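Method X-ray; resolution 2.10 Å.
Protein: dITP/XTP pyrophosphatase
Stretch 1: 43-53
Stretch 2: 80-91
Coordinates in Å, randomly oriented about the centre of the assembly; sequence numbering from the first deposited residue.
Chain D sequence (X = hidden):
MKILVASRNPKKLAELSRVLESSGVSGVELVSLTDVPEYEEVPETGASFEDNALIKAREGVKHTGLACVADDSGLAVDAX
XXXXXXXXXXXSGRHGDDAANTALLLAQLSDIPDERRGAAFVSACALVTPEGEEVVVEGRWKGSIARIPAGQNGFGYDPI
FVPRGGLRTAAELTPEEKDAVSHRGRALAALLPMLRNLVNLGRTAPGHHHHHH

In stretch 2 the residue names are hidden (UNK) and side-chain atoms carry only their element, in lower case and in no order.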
ATOM      1  N   PRO D  43      -9.040 -18.876   7.045  1.00 35.74           N
ATOM      2  CA  PRO D  43      -9.549 -17.581   7.519  1.00 33.23           C
ATOM      3  C   PRO D  43      -8.913 -16.421   6.766  1.00 27.18           C
ATOM      4  O   PRO D  43      -7.821 -16.529   6.210  1.00 29.11           O
ATOM      5  CB  PRO D  43      -9.166 -17.565   9.002  1.00 31.71           C
ATOM      6  CG  PRO D  43      -8.014 -18.533   9.100  1.00 35.84           C
ATOM      7  CD  PRO D  43      -8.276 -19.595   8.086  1.00 31.57           C
ATOM      8  N   GLU D  44      -9.640 -15.306   6.717  1.00 22.74           N
ATOM      9  CA  GLU D  44      -9.249 -14.151   5.918  1.00 21.99           C
ATOM     10  C   GLU D  44      -8.626 -13.045   6.771  1.00 20.16           C
ATOM     11  O   GLU D  44      -9.091 -12.766   7.882  1.00 18.78           O
ATOM     12  CB  GLU D  44     -10.457 -13.597   5.165  1.00 16.71           C
ATOM     13  CG  GLU D  44     -11.099 -14.592   4.217  1.00 21.94           C
ATOM     14  CD  GLU D  44     -12.230 -13.980   3.408  1.00 22.29           C
ATOM     15  OE1 GLU D  44     -12.187 -12.765   3.143  1.00 17.07           O
ATOM     16  OE2 GLU D  44     -13.162 -14.714   3.035  1.00 28.02           O
ATOM     17  N   THR D  45      -7.573 -12.414   6.230  1.00 15.43           N
ATOM     18  CA  THR D  45      -6.865 -11.314   6.874  1.00 15.06           C
ATOM     19  C   THR D  45      -6.576 -10.215   5.855  1.00 15.94           C
ATOM     20  O   THR D  45      -6.620 -10.430   4.640  1.00 14.16           O
ATOM     21  CB  THR D  45      -5.528 -11.751   7.505  1.00 19.23           C
ATOM     22  OG1 THR D  45      -4.679 -12.363   6.509  1.00 17.51           O
ATOM     23  CG2 THR D  45      -5.759 -12.702   8.640  1.00 18.42           C
ATOM     24  N   GLY D  46      -6.289  -9.032   6.372  1.00 15.28           N
ATOM     25  CA  GLY D  46      -5.827  -7.923   5.552  1.00 15.41           C
ATOM     26  C   GLY D  46      -6.928  -7.055   4.974  1.00 12.59           C
ATOM     27  O   GLY D  46      -8.108  -7.161   5.300  1.00 11.83           O
ATOM     28  N   ALA D  47      -6.509  -6.200   4.034  1.00 12.41           N
ATOM     29  CA  ALA D  47      -7.392  -5.224   3.427  1.00 11.38           C
ATOM     30  C   ALA D  47      -7.823  -5.587   2.015  1.00 13.72           C
ATOM     31  O   ALA D  47      -8.716  -4.927   1.476  1.00 13.94           O
ATOM     32  CB  ALA D  47      -6.705  -3.848   3.396  1.00 12.30           C
ATOM     33  N   SER D  48      -7.251  -6.623   1.402  1.00 12.09           N
ATOM     34  CA  SER D  48      -7.500  -6.847  -0.024  1.00 16.74           C
ATOM     35  C   SER D  48      -8.696  -7.769  -0.229  1.00 11.91           C
ATOM     36  O   SER D  48      -8.577  -8.989  -0.124  1.00 11.37           O
ATOM     37  CB  SER D  48      -6.276  -7.419  -0.725  1.00 12.54           C
ATOM     38  OG  SER D  48      -6.619  -7.676  -2.088  1.00 13.39           O
ATOM     39  N   PHE D  49      -9.840  -7.185  -0.570  1.00 12.26           N
ATOM     40  CA  PHE D  49     -10.991  -7.986  -0.985  1.00 14.12           C
ATOM     41  C   PHE D  49     -10.692  -8.769  -2.256  1.00 12.78           C
ATOM     42  O   PHE D  49     -11.149  -9.910  -2.418  1.00 12.83           O
ATOM     43  CB  PHE D  49     -12.211  -7.087  -1.188  1.00 10.41           C
ATOM     44  CG  PHE D  49     -12.549  -6.288   0.020  1.00 16.52           C
ATOM     45  CD1 PHE D  49     -13.270  -6.864   1.068  1.00 11.66           C
ATOM     46  CD2 PHE D  49     -12.117  -4.973   0.139  1.00 12.45           C
ATOM     47  CE1 PHE D  49     -13.555  -6.125   2.215  1.00 11.79           C
ATOM     48  CE2 PHE D  49     -12.414  -4.233   1.271  1.00 14.43           C
ATOM     49  CZ  PHE D  49     -13.149  -4.811   2.309  1.00 10.46           C
ATOM     50  N   GLU D  50      -9.928  -8.169  -3.168  1.00 13.30           N
ATOM     51  CA  GLU D  50      -9.567  -8.853  -4.405  1.00 13.58           C
ATOM     52  C   GLU D  50      -8.734 -10.097  -4.136  1.00 12.89           C
ATOM     53  O   GLU D  50      -9.062 -11.181  -4.626  1.00 11.33           O
ATOM     54  CB  GLU D  50      -8.815  -7.898  -5.330  1.00 13.66           C
ATOM     55  CG  GLU D  50      -9.667  -6.795  -5.881  1.00 14.20           C
ATOM     56  CD  GLU D  50      -8.935  -5.959  -6.915  1.00 18.04           C
ATOM     57  OE1 GLU D  50      -7.765  -6.243  -7.193  1.00 17.06           O
ATOM     58  OE2 GLU D  50      -9.537  -5.001  -7.440  1.00 18.94           O
ATOM     59  N   ASP D  51      -7.640  -9.963  -3.370  1.00 12.13           N
ATOM     60  CA  ASP D  51      -6.787 -11.126  -3.106  1.00 15.09           C
ATOM     61  C   ASP D  51      -7.588 -12.222  -2.430  1.00 15.20           C
ATOM     62  O   ASP D  51      -7.418 -13.407  -2.732  1.00 18.53           O
ATOM     63  CB  ASP D  51      -5.594 -10.766  -2.207  1.00 14.83           C
ATOM     64  CG  ASP D  51      -4.572  -9.894  -2.889  1.00 22.64           C
ATOM     65  OD1 ASP D  51      -4.574  -9.772  -4.146  1.00 24.50           O
ATOM     66  OD2 ASP D  51      -3.760  -9.310  -2.141  1.00 25.22           O
ATOM     67  N   ASN D  52      -8.456 -11.842  -1.492  1.00 14.51           N
ATOM     68  CA  ASN D  52      -9.180 -12.846  -0.738  1.00 14.13           C
ATOM     69  C   ASN D  52     -10.262 -13.504  -1.576  1.00 11.64           C
ATOM     70  O   ASN D  52     -10.504 -14.700  -1.420  1.00 14.87           O
ATOM     71  CB  ASN D  52      -9.740 -12.229   0.539  1.00 15.46           C
ATOM     72  CG  ASN D  52      -8.718 -12.239   1.668  1.00 17.08           C
ATOM     73  OD1 ASN D  52      -8.540 -13.253   2.329  1.00 20.14           O
ATOM     74  ND2 ASN D  52      -8.013 -11.115   1.867  1.00 15.10           N
ATOM     75  N   ALA D  53     -10.894 -12.768  -2.489  1.00  9.92           N
ATOM     76  CA  ALA D  53     -11.831 -13.425  -3.390  1.00 11.19           C
ATOM     77  C   ALA D  53     -11.101 -14.440  -4.256  1.00 12.94           C
ATOM     78  O   ALA D  53     -11.588 -15.554  -4.454  1.00 11.07           O
ATOM     79  CB  ALA D  53     -12.571 -12.401  -4.257  1.00 12.93           C
ATOM     80  N   UNK D  80      -7.894   3.875   8.843  1.00 11.59           N
ATOM     81  CA  UNK D  80      -7.488   2.574   9.362  1.00 12.10           C
ATOM     82  C   UNK D  80      -6.664   1.796   8.340  1.00 11.89           C
ATOM     83  O   UNK D  80      -6.643   0.555   8.356  1.00 12.13           O
ATOM     84  c   UNK D  80      -9.698   2.329  10.814  1.00 14.84           C
ATOM     85  c   UNK D  80      -8.707   1.748   9.787  1.00 12.30           C
ATOM     86  c   UNK D  80      -9.039   2.862  12.098  1.00 13.74           C
ATOM     87  c   UNK D  80     -10.800   1.314  11.162  1.00 13.35           C
ATOM     88  N   UNK D  81      -5.984   2.516   7.451  1.00 11.48           N
ATOM     89  CA  UNK D  81      -5.185   1.910   6.379  1.00 14.91           C
ATOM     90  C   UNK D  81      -6.005   0.889   5.594  1.00 12.61           C
ATOM     91  O   UNK D  81      -5.513  -0.176   5.209  1.00 11.09           O
ATOM     92  o   UNK D  81      -2.661   2.246   5.120  1.00 15.38           O
ATOM     93  c   UNK D  81      -3.905   1.272   6.910  1.00 12.96           C
ATOM     94  c   UNK D  81      -2.786   1.296   5.885  1.00 14.49           C
ATOM     95  n   UNK D  81      -1.976   0.248   5.861  1.00 15.15           N
ATOM     96  N   UNK D  82      -7.267   1.238   5.354  1.00 13.46           N
ATOM     97  CA  UNK D  82      -8.230   0.507   4.539  1.00 10.31           C
ATOM     98  C   UNK D  82      -8.742  -0.763   5.204  1.00 12.60           C
ATOM     99  O   UNK D  82      -9.451  -1.541   4.562  1.00 15.38           O
ATOM    100  c   UNK D  82      -6.608   2.525   2.291  1.00 20.03           C
ATOM    101  c   UNK D  82      -7.689   1.596   2.422  1.00 13.87           C
ATOM    102  n   UNK D  82      -8.443   3.437   1.370  1.00 25.07           N
ATOM    103  c   UNK D  82      -5.254   2.490   2.639  1.00 19.73           C
ATOM    104  c   UNK D  82      -5.000   4.706   1.662  1.00 35.94           C
ATOM    105  c   UNK D  82      -7.113   3.658   1.610  1.00 20.89           C
ATOM    106  c   UNK D  82      -6.319   4.754   1.290  1.00 25.49           C
ATOM    107  c   UNK D  82      -8.781   2.207   1.872  1.00 15.40           C
ATOM    108  c   UNK D  82      -7.669   0.258   3.130  1.00 12.82           C
ATOM    109  c   UNK D  82      -4.466   3.593   2.338  1.00 30.99           C
ATOM    110  N   UNK D  83      -8.469  -0.956   6.496  1.00  9.47           N
ATOM    111  CA  UNK D  83      -9.284  -1.841   7.316  1.00 10.62           C
ATOM    112  C   UNK D  83     -10.607  -1.117   7.628  1.00 10.05           C
ATOM    113  O   UNK D  83     -10.738   0.073   7.371  1.00 12.14           O
ATOM    114  s   UNK D  83      -7.308  -4.403   7.302  1.00 11.48           S
ATOM    115  c   UNK D  83      -7.967  -5.553   8.521  1.00 10.59           C
ATOM    116  c   UNK D  83      -8.523  -2.235   8.587  1.00  8.84           C
ATOM    117  c   UNK D  83      -7.158  -2.916   8.332  1.00  9.82           C
ATOM    118  N   UNK D  84     -11.623  -1.807   8.168  1.00 10.62           N
ATOM    119  CA  UNK D  84     -11.750  -3.203   8.600  1.00 10.89           C
ATOM    120  C   UNK D  84     -11.430  -4.236   7.523  1.00 10.47           C
ATOM    121  O   UNK D  84     -11.060  -5.333   7.898  1.00  9.99           O
ATOM    122  c   UNK D  84     -13.220  -3.303   9.016  1.00 10.01           C
ATOM    123  c   UNK D  84     -12.864  -1.052   8.440  1.00 12.35           C
ATOM    124  c   UNK D  84     -13.577  -1.927   9.444  1.00 11.51           C
ATOM    125  N   UNK D  85     -11.554  -3.890   6.243  1.00 11.09           N
ATOM    126  CA  UNK D  85     -11.123  -4.814   5.199  1.00 10.23           C
ATOM    127  C   UNK D  85     -11.900  -6.111   5.296  1.00 11.43           C
ATOM    128  O   UNK D  85     -13.104  -6.114   5.560  1.00 13.70           O
ATOM    129  N   UNK D  86     -11.209  -7.241   5.107  1.00 12.46           N
ATOM    130  CA  UNK D  86     -11.891  -8.535   5.117  1.00 14.23           C
ATOM    131  C   UNK D  86     -12.248  -8.989   6.524  1.00 14.70           C
ATOM    132  O   UNK D  86     -12.915 -10.026   6.677  1.00 16.32           O
ATOM    133  c   UNK D  86     -10.735  -9.107   2.936  1.00 15.85           C
ATOM    134  c   UNK D  86      -9.803  -9.956   5.119  1.00 15.73           C
ATOM    135  c   UNK D  86     -11.064  -9.599   4.361  1.00 15.79           C
ATOM    136  N   UNK D  87     -11.885  -8.211   7.552  1.00 13.11           N
ATOM    137  CA  UNK D  87     -12.394  -8.410   8.906  1.00 14.53           C
ATOM    138  C   UNK D  87     -13.634  -7.555   9.208  1.00 15.72           C
ATOM    139  O   UNK D  87     -14.043  -7.469  10.376  1.00 15.05           O
ATOM    140  c   UNK D  87     -10.273  -9.238  10.174  1.00 18.72           C
ATOM    141  c   UNK D  87      -9.446  -8.984  11.424  1.00 19.75           C
ATOM    142  c   UNK D  87     -11.300  -8.119   9.941  1.00 12.82           C
ATOM    143  c   UNK D  87      -9.358  -9.336   9.004  1.00 17.11           C
ATOM    144  N   UNK D  88     -14.261  -6.963   8.182  1.00 12.94           N
ATOM    145  CA  UNK D  88     -15.400  -6.062   8.407  1.00 13.68           C
ATOM    146  C   UNK D  88     -16.500  -6.705   9.247  1.00 14.28           C
ATOM    147  O   UNK D  88     -17.021  -6.094  10.188  1.00 15.24           O
ATOM    148  c   UNK D  88     -15.978  -5.608   7.064  1.00 12.87           C
ATOM    149  o   UNK D  88     -15.135  -4.650   6.471  1.00 13.38           O
ATOM    150  N   UNK D  89     -16.872  -7.939   8.918  1.00 16.20           N
ATOM    151  CA  UNK D  89     -17.981  -8.614   9.585  1.00 18.46           C
ATOM    152  C   UNK D  89     -17.636  -9.065  10.998  1.00 18.84           C
ATOM    153  O   UNK D  89     -18.543  -9.442  11.745  1.00 20.77           O
ATOM    154  c   UNK D  89     -18.437  -9.822   8.754  1.00 21.01           C
ATOM    155  N   UNK D  90     -16.368  -9.042  11.383  1.00 17.47           N
ATOM    156  CA  UNK D  90     -15.976  -9.432  12.728  1.00 19.17           C
ATOM    157  C   UNK D  90     -15.024  -8.403  13.330  1.00 17.44           C
ATOM    158  O   UNK D  90     -14.095  -8.737  14.070  1.00 17.40           O
ATOM    159  c   UNK D  90     -15.373 -10.839  12.726  1.00 19.80           C
ATOM    160  c   UNK D  90     -14.125 -11.035  11.870  1.00 22.50           C
ATOM    161  c   UNK D  90     -13.749 -12.514  11.802  1.00 27.22           C
ATOM    162  c   UNK D  90     -11.853 -12.696  10.201  1.00 36.08           C
ATOM    163  n   UNK D  90     -12.635 -12.385   9.163  1.00 30.38           N
ATOM    164  n   UNK D  90     -10.560 -12.944   9.990  1.00 27.53           N
ATOM    165  n   UNK D  90     -12.349 -12.750  11.442  1.00 28.54           N
ATOM    166  N   UNK D  91     -15.262  -7.125  13.025  1.00 14.55           N
ATOM    167  CA  UNK D  91     -14.310  -6.076  13.386  1.00 12.99           C
ATOM    168  C   UNK D  91     -14.134  -5.950  14.902  1.00 15.55           C
ATOM    169  O   UNK D  91     -13.015  -5.720  15.387  1.00 13.35           O
ATOM    170  c   UNK D  91      -9.615  -3.262  12.037  1.00 10.44           C
ATOM    171  c   UNK D  91     -11.687  -2.554  12.928  1.00 12.16           C
ATOM    172  c   UNK D  91     -14.745  -4.738  12.773  1.00 12.53           C
ATOM    173  c   UNK D  91     -13.830  -2.462  13.556  1.00 12.51           C
ATOM    174  c   UNK D  91     -10.210  -4.472  11.635  1.00 10.66           C
ATOM    175  c   UNK D  91     -12.310  -3.759  12.544  1.00 10.84           C
ATOM    176  n   UNK D  91     -12.637  -1.780  13.543  1.00 11.28           N
ATOM    177  c   UNK D  91     -13.686  -3.670  12.944  1.00 13.59           C
ATOM    178  c   UNK D  91     -11.555  -4.729  11.880  1.00 10.25           C
ATOM    179  c   UNK D  91     -10.330  -2.297  12.684  1.00  9.97           C
TER
HETATM  180  O   HOH W   1     -14.100 -12.014   5.196  1.00 26.24           O
HETATM  181  O   HOH W   2      -9.830  -2.501   2.063  1.00 11.57           O

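Position 80 carries four carbons, forked at the second, and stays clear of stretch 1: Leu80. At 81 two carbons lead to one oxygen and one nitrogen, the pattern of an amide, giving Asn81; its phi of 51° suits the type I' turn that runs from 80 to 83. Position 82 has one carbon, then fused five- and six-membered rings with eight carbons and one nitrogen; the first carbon lies near Ala47 while the rings lead away. This is Trp82, its CB 4.2 Å from Ala47 CB.

At 83 an unbranched chain of two carbons, a sulfur and a carbon lays its sulfur against Ala47 and Gly46, which identifies Met83. Its SD packs 4.0 Å from Ala47 CB and sits 3.5 Å from Gly46 O. Three carbons at 84 close a ring onto the backbone nitrogen, so this is Pro84, preceded by a cis peptide bond and pointing away from stretch 1.

Position 85 has no side-chain atoms, and its backbone lies against Gly46 and Ala47: Gly85. Its CA comes 4.2 Å from Ala47 CA, and an ideal CB would clash at 2.6 Å from Gly46 O; the positive phi independently favours glycine.

At 86 one carbon carries two more, a compact fork that touches Glu44, Thr45, Phe49 and Asn52: Val86. Its CA-to-CB bond points toward stretch 1, and no other residue in stretch 2 is covered so heavily (116 Å²). CG1 meets Phe49 CD1 at 3.9 Å and Asn52 ND2 at 3.5 Å, while CG2 lies 3.3 Å from Thr45 O. Position 87, four carbons forked at the second and reaching Thr45, is Leu87, with CD1 3.8 Å from Thr45 CA.

A carbon and an oxygen at 88 make Ser88; its OG donates to Gly85 O at 2.7 Å, bracing the turn. The single carbon at 89, out of reach, is Ala89. At 90 three carbons, a nitrogen and a carbon bearing two nitrogens reach Glu44 and spell Arg90, whose NH2 donates to Glu44 O at 2.6 Å, approaching near the guanidinium plane. Position 91 again has fused rings with eight carbons and one nitrogen; Trp91 makes no contact here.

The contact works by pairing close backbone approach with one heavily covered side chain, Val86. Bare Gly85 lets the two stretches come close, and Val86 N donates to Gly46 O at 3.1 Å, setting the valine among Glu44, Thr45, Phe49 and Asn52. Those surroundings are held by hydrogen bonds within stretch 1: Asn52 ND2 donates to Thr45 O (3.2 Å) and Ser48 O (3.0 Å), tying the loop to the helix, while Ser48 OG caps Asp51 N at 2.8 Å. Arg90 adds the second hydrogen bond between the stretches, to Glu44 O, and water 2 donates to Ala47 O and Trp82 O, both at 2.7 Å, bridging the two backbones.

Stretch 2 (80-91) LNWMPGVLSARW
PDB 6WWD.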